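Local coordinates for MaoC-like dehydratase (Rhodospirillum rubrum, PDB 3EXZ), which probably dehydrates or hydrates a thioester-linked acyl chain, as a hot-dog-fold member of the MaoC-like dehydratase family, at residues E32-Q36 and P37-D41; A62-M65 and R66-T70. All coordinates share one frame; numbering follows the deposited sequence.

Contact 1 of 2, residues E32-Q36 and P37-D41; sequences EFDPQ and PFHLD
D34 and H39 face each other across a chain kinked by an inverse gamma turn, with P35 at its centre and Q36 N bonded to D34 O at 2.8 Å. The D-x4-H spacing within DPQPFHLD is consistent with the hydratase motif of MaoC-like hot-dog proteins, in whose relatives an aspartate and a histidine of this motif act on the substrate. The D34 carboxylate meets the imidazole obliquely, the two planes 59° apart, while D34 OD2 is held by S56. Past the turn, Q36 O takes the H39 amide, H39 N lying 2.8 Å from it and 37° above the carbonyl plane. The Q36 side chain runs alongside F38 and points the same way. Its CB lies over one face of the F38 ring, 4.0 Å from the centroid, a CH-pi contact. With CG beside the backbone N (chi1 -57°) and the chain extended beyond it, the outer part is laid along the ring, Q36 CD 3.6 Å from F38 CZ. A glycine here would probably leave that face without its CH-pi partner and the F38 ring freer to turn. The F38 ring also meets F50, whose ring stands edge-to-face with H39, while F38 CD2 lies over one face of the imidazole. P35 CB touches L40 CD1 at 4.1 Å. The short weakly bonded helix then closes on one acceptor, P37 O, which takes both L40 N at 3.0 Å and D41 N at 2.9 Å.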
loop_
_atom_site.group_PDB
_atom_site.type_symbol
_atom_site.label_atom_id
_atom_site.label_comp_id
_atom_site.label_asym_id
_atom_site.label_seq_id
_atom_site.Cartn_x
_atom_site.Cartn_y
_atom_site.Cartn_z
ATOM N N GLU A 32 -8.526 -12.090 3.317
ATOM C CA GLU A 32 -9.381 -11.209 2.537
ATOM C C GLU A 32 -8.672 -10.476 1.389
ATOM O O GLU A 32 -9.239 -10.348 0.309
ATOM C CB GLU A 32 -10.066 -10.162 3.441
ATOM C CG GLU A 32 -11.084 -9.295 2.690
ATOM C CD GLU A 32 -11.848 -8.324 3.574
ATOM O OE1 GLU A 32 -11.491 -8.183 4.761
ATOM O OE2 GLU A 32 -12.821 -7.709 3.076
ATOM N N PHE A 33 -7.433 -10.036 1.593
ATOM C CA PHE A 33 -6.734 -9.263 0.570
ATOM C C PHE A 33 -5.408 -9.800 0.027
ATOM O O PHE A 33 -4.927 -9.312 -0.992
ATOM C CB PHE A 33 -6.495 -7.849 1.102
ATOM C CG PHE A 33 -7.737 -7.104 1.482
ATOM C CD1 PHE A 33 -8.014 -6.816 2.818
ATOM C CD2 PHE A 33 -8.627 -6.687 0.504
ATOM C CE1 PHE A 33 -9.163 -6.102 3.168
ATOM C CE2 PHE A 33 -9.773 -5.976 0.839
ATOM C CZ PHE A 33 -10.047 -5.686 2.177
ATOM N N ASP A 34 -4.804 -10.777 0.688
ATOM C CA ASP A 34 -3.534 -11.328 0.227
ATOM C C ASP A 34 -3.512 -12.801 0.626
ATOM O O ASP A 34 -2.682 -13.226 1.444
ATOM C CB ASP A 34 -2.361 -10.602 0.896
ATOM C CG ASP A 34 -1.075 -10.637 0.080
ATOM O OD1 ASP A 34 -0.927 -11.517 -0.793
ATOM O OD2 ASP A 34 -0.207 -9.772 0.314
ATOM N N PRO A 35 -4.403 -13.613 0.030
ATOM C CA PRO A 35 -4.494 -15.033 0.344
ATOM C C PRO A 35 -3.401 -15.932 -0.226
ATOM O O PRO A 35 -3.643 -16.699 -1.150
ATOM C CB PRO A 35 -5.892 -15.400 -0.136
ATOM C CG PRO A 35 -6.052 -14.564 -1.376
ATOM C CD PRO A 35 -5.266 -13.270 -1.115
ATOM N N GLN A 36 -2.208 -15.812 0.353
ATOM C CA GLN A 36 -1.068 -16.607 -0.054
ATOM C C GLN A 36 -0.624 -17.415 1.152
ATOM O O GLN A 36 -0.650 -16.926 2.284
ATOM C CB GLN A 36 0.090 -15.708 -0.521
ATOM C CG GLN A 36 -0.287 -14.781 -1.653
ATOM C CD GLN A 36 0.917 -14.153 -2.350
ATOM O OE1 GLN A 36 1.390 -13.076 -1.975
ATOM N NE2 GLN A 36 1.430 -14.843 -3.356
ATOM N N PRO A 37 -0.204 -18.667 0.924
ATOM C CA PRO A 37 0.248 -19.584 1.977
ATOM C C PRO A 37 1.102 -18.954 3.065
ATOM O O PRO A 37 0.825 -19.139 4.254
ATOM C CB PRO A 37 1.031 -20.652 1.208
ATOM C CG PRO A 37 0.372 -20.670 -0.125
ATOM C CD PRO A 37 0.060 -19.220 -0.418
ATOM N N PHE A 38 2.127 -18.209 2.671
ATOM C CA PHE A 38 3.002 -17.620 3.669
ATOM C C PHE A 38 2.375 -16.611 4.626
ATOM O O PHE A 38 2.979 -16.267 5.647
ATOM C CB PHE A 38 4.278 -17.052 3.024
ATOM C CG PHE A 38 4.107 -16.583 1.618
ATOM C CD1 PHE A 38 4.398 -17.422 0.549
ATOM C CD2 PHE A 38 3.734 -15.274 1.359
ATOM C CE1 PHE A 38 4.329 -16.955 -0.759
ATOM C CE2 PHE A 38 3.661 -14.803 0.058
ATOM C CZ PHE A 38 3.960 -15.645 -1.002
ATOM N N HIS A 39 1.159 -16.164 4.326
ATOM C CA HIS A 39 0.454 -15.215 5.197
ATOM C C HIS A 39 -0.783 -15.851 5.834
ATOM O O HIS A 39 -1.494 -15.201 6.594
ATOM C CB HIS A 39 -0.004 -14.004 4.380
ATOM C CG HIS A 39 1.108 -13.261 3.722
ATOM N ND1 HIS A 39 1.079 -12.879 2.395
ATOM C CD2 HIS A 39 2.311 -12.872 4.201
ATOM C CE1 HIS A 39 2.218 -12.283 2.090
ATOM N NE2 HIS A 39 2.986 -12.275 3.165
ATOM N N LEU A 40 -1.014 -17.126 5.534
ATOM C CA LEU A 40 -2.195 -17.850 5.997
ATOM C C LEU A 40 -1.936 -19.063 6.860
ATOM O O LEU A 40 -2.751 -19.416 7.717
ATOM C CB LEU A 40 -2.999 -18.314 4.772
ATOM C CG LEU A 40 -3.783 -17.249 4.008
ATOM C CD1 LEU A 40 -4.430 -17.840 2.749
ATOM C CD2 LEU A 40 -4.836 -16.676 4.950
ATOM N N ASP A 41 -0.809 -19.715 6.619
ATOM C CA ASP A 41 -0.481 -20.934 7.347
ATOM C C ASP A 41 0.947 -20.968 7.868
ATOM O O ASP A 41 1.904 -20.745 7.118
ATOM C CB ASP A 41 -0.742 -22.154 6.450
ATOM C CG ASP A 41 -0.439 -23.471 7.147
ATOM O OD1 ASP A 41 -0.918 -23.672 8.280
ATOM O OD2 ASP A 41 0.277 -24.309 6.564
#

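Contact 2 of 2, residues A62-M65 and R66-T70; sequences AITM and RLLVT
A62 and R66 are tied by the first of four successive i-to-i+4 bonds that carry this piece of helix 57-72, the central helix of the hot-dog fold: R66 N reaches A62 O at 3.1 Å. The A62 methyl points away from 66-70, and F33 of the second subunit packs on it. I63 repeats the bond, its O taking L67 N at 3.0 Å, and adds a side-chain contact, I63 CG2 lying 4.2 Å from L67 CD1. The leucine's CG is set beside its own backbone N (chi1 -64°), which also brings L67 CG to within 3.3 Å of I63 O. T64 accepts L68 N on its carbonyl at 2.9 Å, while its hydroxyl bonds to T60 O and to T125 OG1, so the polar tip of this buried side chain has partners outside the turn. M65, modelled as selenomethionine, gives the straightest carbonyl approach of the set: V69 N stands 2.8 Å from M65 O, at a C=O...donor angle of 163°. Its side chain bends at chi2 and chi3 and crosses L68 at about a right angle; the exact place of its terminal methyl is doubtful, because the model crowds it against V69. The helix then goes on to T70, whose hydroxyl donates to R66 O as its amide does. Around the helix, T64, L67 and L68 press on V100 of strand 97-109, I63, R66 and L67 meet H19 of strand 13-20, and M65 and V69 look to W58 and D34 of the second subunit.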
loop_
_atom_site.group_PDB
_atom_site.type_symbol
_atom_site.label_atom_id
_atom_site.label_comp_id
_atom_site.label_asym_id
_atom_site.label_seq_id
_atom_site.Cartn_x
_atom_site.Cartn_y
_atom_site.Cartn_z
ATOM N N ALA A 62 -1.432 -0.916 5.652
ATOM C CA ALA A 62 -2.739 -0.502 6.204
ATOM C C ALA A 62 -2.635 -0.104 7.688
ATOM O O ALA A 62 -3.200 0.907 8.104
ATOM C CB ALA A 62 -3.771 -1.621 6.030
ATOM N N ILE A 63 -1.925 -0.913 8.473
ATOM C CA ILE A 63 -1.678 -0.642 9.899
ATOM C C ILE A 63 -0.881 0.672 10.006
ATOM O O ILE A 63 -1.101 1.480 10.915
ATOM C CB ILE A 63 -0.856 -1.794 10.537
ATOM C CG1 ILE A 63 -1.747 -3.019 10.703
ATOM C CG2 ILE A 63 -0.274 -1.373 11.881
ATOM C CD1 ILE A 63 -0.987 -4.266 11.131
ATOM N N THR A 64 0.046 0.889 9.076
ATOM C CA THR A 64 0.831 2.118 9.095
ATOM C C THR A 64 -0.087 3.319 8.897
ATOM O O THR A 64 0.042 4.316 9.602
ATOM C CB THR A 64 1.926 2.108 8.009
ATOM O OG1 THR A 64 2.932 1.150 8.372
ATOM C CG2 THR A 64 2.576 3.489 7.873
HETATM N N MSE A 65 -1.033 3.228 7.960
HETATM C CA MSE A 65 -1.941 4.350 7.734
HETATM C C MSE A 65 -2.786 4.624 8.982
HETATM O O MSE A 65 -2.957 5.778 9.369
HETATM C CB MSE A 65 -2.852 4.100 6.531
HETATM C CG MSE A 65 -3.715 5.311 6.199
HETATM SE SE MSE A 65 -2.640 6.897 5.820
HETATM C CE MSE A 65 -2.770 7.848 7.492
ATOM N N ARG A 66 -3.314 3.571 9.608
ATOM C CA ARG A 66 -4.106 3.731 10.833
ATOM C C ARG A 66 -3.290 4.474 11.904
ATOM O O ARG A 66 -3.777 5.425 12.503
ATOM C CB ARG A 66 -4.544 2.366 11.378
ATOM C CG ARG A 66 -5.129 2.424 12.795
ATOM C CD ARG A 66 -5.590 1.043 13.263
ATOM N NE ARG A 66 -6.290 1.063 14.551
ATOM C CZ ARG A 66 -5.700 1.101 15.746
ATOM N NH1 ARG A 66 -4.375 1.135 15.843
ATOM N NH2 ARG A 66 -6.442 1.098 16.852
ATOM N N LEU A 67 -2.056 4.043 12.147
ATOM C CA LEU A 67 -1.204 4.706 13.133
ATOM C C LEU A 67 -0.939 6.157 12.758
ATOM O O LEU A 67 -0.893 7.037 13.621
ATOM C CB LEU A 67 0.139 3.988 13.251
ATOM C CG LEU A 67 0.055 2.553 13.780
ATOM C CD1 LEU A 67 1.452 1.931 13.841
ATOM C CD2 LEU A 67 -0.606 2.571 15.153
ATOM N N LEU A 68 -0.735 6.399 11.469
ATOM C CA LEU A 68 -0.481 7.742 10.980
ATOM C C LEU A 68 -1.708 8.619 11.221
ATOM O O LEU A 68 -1.606 9.743 11.729
ATOM C CB LEU A 68 -0.161 7.696 9.475
ATOM C CG LEU A 68 1.257 8.068 8.973
ATOM C CD1 LEU A 68 2.329 7.540 9.914
ATOM C CD2 LEU A 68 1.464 7.541 7.553
ATOM N N VAL A 69 -2.874 8.092 10.871
ATOM C CA VAL A 69 -4.102 8.846 11.009
ATOM C C VAL A 69 -4.468 9.136 12.448
ATOM O O VAL A 69 -4.820 10.273 12.783
ATOM C CB VAL A 69 -5.283 8.112 10.298
ATOM C CG1 VAL A 69 -6.621 8.660 10.772
ATOM C CG2 VAL A 69 -5.168 8.284 8.790
ATOM N N THR A 70 -4.348 8.130 13.308
ATOM C CA THR A 70 -4.736 8.310 14.693
ATOM C C THR A 70 -3.697 8.922 15.622
ATOM O O THR A 70 -4.058 9.528 16.628
ATOM C CB THR A 70 -5.307 6.978 15.280
ATOM O OG1 THR A 70 -4.327 5.938 15.193
ATOM C CG2 THR A 70 -6.568 6.557 14.503
#

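In the fold
Contact 1 closes before contact 2 opens; within one subunit their centres lie 21 Å apart and their nearest atoms about 7 Å apart, without touching. The closer relation is made by the dimer. Residues at the end of helix 23-33 and in the turn after it pack on helix 57-72 of the second subunit: D34 on M65 and P35 on V69, both of that other chain. Residues 62-70 of each subunit therefore pack against 33-35 of the other, as well as lying against their own sheet. In hot-dog hydratases the substrate pocket lies at such a subunit interface, and D34 and H39 of contact 1 are consistent with lining one here, with M65 of the second subunit close by.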